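Local coordinates for galactose mutarotase-like protein (Clostridium acetobutylicum, PDB 3OS7), which probably binds carbohydrate and may act as an aldose 1-epimerase that interconverts sugar anomers, at residues L77-P80 and N81-D85. Numbering follows the deposited sequence.
Sequences LFPP and NRIDD
Pro79 and Ile83 touch in the loop, with a cis peptide bond before Pro79, that joins strand 76-77 to strand 82-90 in this galactose mutarotase-like beta fold. From CB, the side chain of Ile83 forks. CG2 lies anti to the backbone N, which leaves CG1 beside that N (chi1 -52°) and facing the proline. CG1 packs on Pro79 CG at 3.9 Å. The tip, CD1, stays alongside the same ring carbon, 4.1 Å from Pro79 CG. The two side chains cross at about a right angle, and this pair meets through carbon alone. One water ties the polar backbone together, donating to Pro80 O at 2.7 Å and to Arg82 O at 2.9 Å. Tyr107 of strand 106-108 also touches Pro79. The Arg82 side chain lies about 4 Å from a bound tartaric acid, probably from the crystallisation liquor, and its NH2 forms a salt bridge with Glu101. Its other terminal nitrogen turns back to Asn81. Two donors thus grip the buried Asn81 side chain: OD1 accepts from Arg82 N at 2.8 Å and from Arg82 NH1 at 2.9 Å, the latter tilted 28° from the carbonyl plane.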
ATOM      1  N   LEU A  77      -1.875   3.470   4.643  1.00 12.25           N
ATOM      2  CA  LEU A  77      -3.226   3.558   5.188  1.00 11.09           C
ATOM      3  C   LEU A  77      -3.241   3.149   6.653  1.00 13.44           C
ATOM      4  O   LEU A  77      -2.632   2.137   7.018  1.00 13.02           O
ATOM      5  CB  LEU A  77      -4.166   2.634   4.428  1.00 11.88           C
ATOM      6  CG  LEU A  77      -4.147   2.723   2.920  1.00 11.84           C
ATOM      7  CD1 LEU A  77      -5.043   1.665   2.286  1.00 13.49           C
ATOM      8  CD2 LEU A  77      -4.580   4.164   2.469  1.00 13.72           C
ATOM      9  N   PHE A  78      -3.988   3.891   7.456  1.00 13.74           N
ATOM     10  CA  PHE A  78      -4.135   3.650   8.895  1.00 12.11           C
ATOM     11  C   PHE A  78      -5.463   4.250   9.337  1.00 14.73           C
ATOM     12  O   PHE A  78      -5.524   5.453   9.616  1.00 16.57           O
ATOM     13  CB  PHE A  78      -2.974   4.317   9.642  1.00 11.71           C
ATOM     14  CG  PHE A  78      -2.974   4.110  11.165  1.00 16.76           C
ATOM     15  CD1 PHE A  78      -3.074   2.844  11.719  1.00 15.77           C
ATOM     16  CD2 PHE A  78      -2.803   5.188  12.023  1.00 19.34           C
ATOM     17  CE1 PHE A  78      -3.050   2.647  13.071  1.00 17.02           C
ATOM     18  CE2 PHE A  78      -2.762   5.010  13.393  1.00 23.59           C
ATOM     19  CZ  PHE A  78      -2.899   3.739  13.933  1.00 24.15           C
ATOM     20  N   PRO A  79      -6.544   3.461   9.338  1.00 14.16           N
ATOM     21  CA  PRO A  79      -6.634   2.059   8.967  1.00 13.29           C
ATOM     22  C   PRO A  79      -6.815   1.936   7.451  1.00 13.83           C
ATOM     23  O   PRO A  79      -7.349   2.857   6.839  1.00 15.36           O
ATOM     24  CB  PRO A  79      -7.912   1.617   9.649  1.00 16.43           C
ATOM     25  CG  PRO A  79      -8.793   2.838   9.581  1.00 16.35           C
ATOM     26  CD  PRO A  79      -7.867   4.005   9.716  1.00 15.60           C
ATOM     27  N   PRO A  80      -6.425   0.803   6.856  1.00 14.39           N
ATOM     28  CA  PRO A  80      -6.793   0.564   5.464  1.00 11.92           C
ATOM     29  C   PRO A  80      -8.290   0.314   5.337  1.00 13.57           C
ATOM     30  O   PRO A  80      -8.868  -0.451   6.079  1.00 13.85           O
ATOM     31  CB  PRO A  80      -6.000  -0.696   5.098  1.00 13.19           C
ATOM     32  CG  PRO A  80      -5.888  -1.431   6.355  1.00 11.69           C
ATOM     33  CD  PRO A  80      -5.830  -0.405   7.470  1.00 14.28           C
ATOM     34  N   ASN A  81      -8.914   0.963   4.372  1.00 13.60           N
ATOM     35  CA  ASN A  81     -10.299   0.728   4.054  1.00 11.44           C
ATOM     36  C   ASN A  81     -11.237   1.147   5.194  1.00 12.34           C
ATOM     37  O   ASN A  81     -10.857   1.995   6.039  1.00 13.60           O
ATOM     38  CB  ASN A  81     -10.480  -0.733   3.626  1.00 12.30           C
ATOM     39  CG  ASN A  81     -11.528  -0.886   2.540  1.00 12.68           C
ATOM     40  OD1 ASN A  81     -12.719  -0.780   2.805  1.00 12.82           O
ATOM     41  ND2 ASN A  81     -11.087  -1.107   1.313  1.00 15.24           N
ATOM     42  N   ARG A  82     -12.426   0.545   5.249  1.00 12.60           N
ATOM     43  CA  ARG A  82     -13.561   1.071   6.009  1.00 11.03           C
ATOM     44  C   ARG A  82     -13.718   0.634   7.476  1.00 13.17           C
ATOM     45  O   ARG A  82     -13.415  -0.495   7.848  1.00 14.14           O
ATOM     46  CB  ARG A  82     -14.853   0.754   5.255  1.00 12.03           C
ATOM     47  CG  ARG A  82     -14.923   1.409   3.910  1.00 14.50           C
ATOM     48  CD  ARG A  82     -15.890   0.665   3.024  1.00 18.80           C
ATOM     49  NE  ARG A  82     -16.042   1.382   1.772  1.00 18.34           N
ATOM     50  CZ  ARG A  82     -15.307   1.192   0.693  1.00 22.20           C
ATOM     51  NH1 ARG A  82     -14.362   0.262   0.655  1.00 20.37           N
ATOM     52  NH2 ARG A  82     -15.544   1.932  -0.369  1.00 22.57           N
ATOM     53  N   ILE A  83     -14.154   1.585   8.308  1.00 11.38           N
ATOM     54  CA  ILE A  83     -14.684   1.301   9.632  1.00 10.79           C
ATOM     55  C   ILE A  83     -16.155   1.689   9.621  1.00 13.57           C
ATOM     56  O   ILE A  83     -16.493   2.881   9.399  1.00 14.31           O
ATOM     57  CB  ILE A  83     -13.970   2.082  10.769  1.00 13.27           C
ATOM     58  CG1 ILE A  83     -12.440   1.918  10.728  1.00 17.02           C
ATOM     59  CG2 ILE A  83     -14.569   1.722  12.167  1.00 13.49           C
ATOM     60  CD1 ILE A  83     -11.932   0.515  10.785  1.00 18.34           C
ATOM     61  N   ASP A  84     -17.017   0.700   9.864  1.00 14.04           N
ATOM     62  CA  ASP A  84     -18.470   0.880   9.893  1.00 13.56           C
ATOM     63  C   ASP A  84     -18.940   2.023  10.790  1.00 13.10           C
ATOM     64  O   ASP A  84     -18.653   2.053  11.998  1.00 14.34           O
ATOM     65  CB  ASP A  84     -19.094  -0.484  10.317  1.00 19.68           C
ATOM     66  CG  ASP A  84     -20.616  -0.495  10.317  1.00 22.54           C
ATOM     67  OD1 ASP A  84     -21.246   0.551  10.052  1.00 22.06           O
ATOM     68  OD2 ASP A  84     -21.174  -1.601  10.583  1.00 20.13           O
ATOM     69  N   ASP A  85     -19.633   3.015  10.196  1.00 15.78           N
ATOM     70  CA  ASP A  85     -20.141   4.183  10.952  1.00 15.52           C
ATOM     71  C   ASP A  85     -19.048   5.000  11.638  1.00 16.32           C
ATOM     72  O   ASP A  85     -19.330   5.822  12.511  1.00 16.60           O
ATOM     73  CB  ASP A  85     -21.221   3.766  11.992  1.00 16.12           C
ATOM     74  CG  ASP A  85     -22.498   3.261  11.370  1.00 22.27           C
ATOM     75  OD1 ASP A  85     -22.751   3.521  10.171  1.00 22.69           O
ATOM     76  OD2 ASP A  85     -23.261   2.568  12.092  1.00 24.66           O
TER
HETATM   77  O   HOH W   1     -10.664  -1.298   7.917  1.00 16.71           O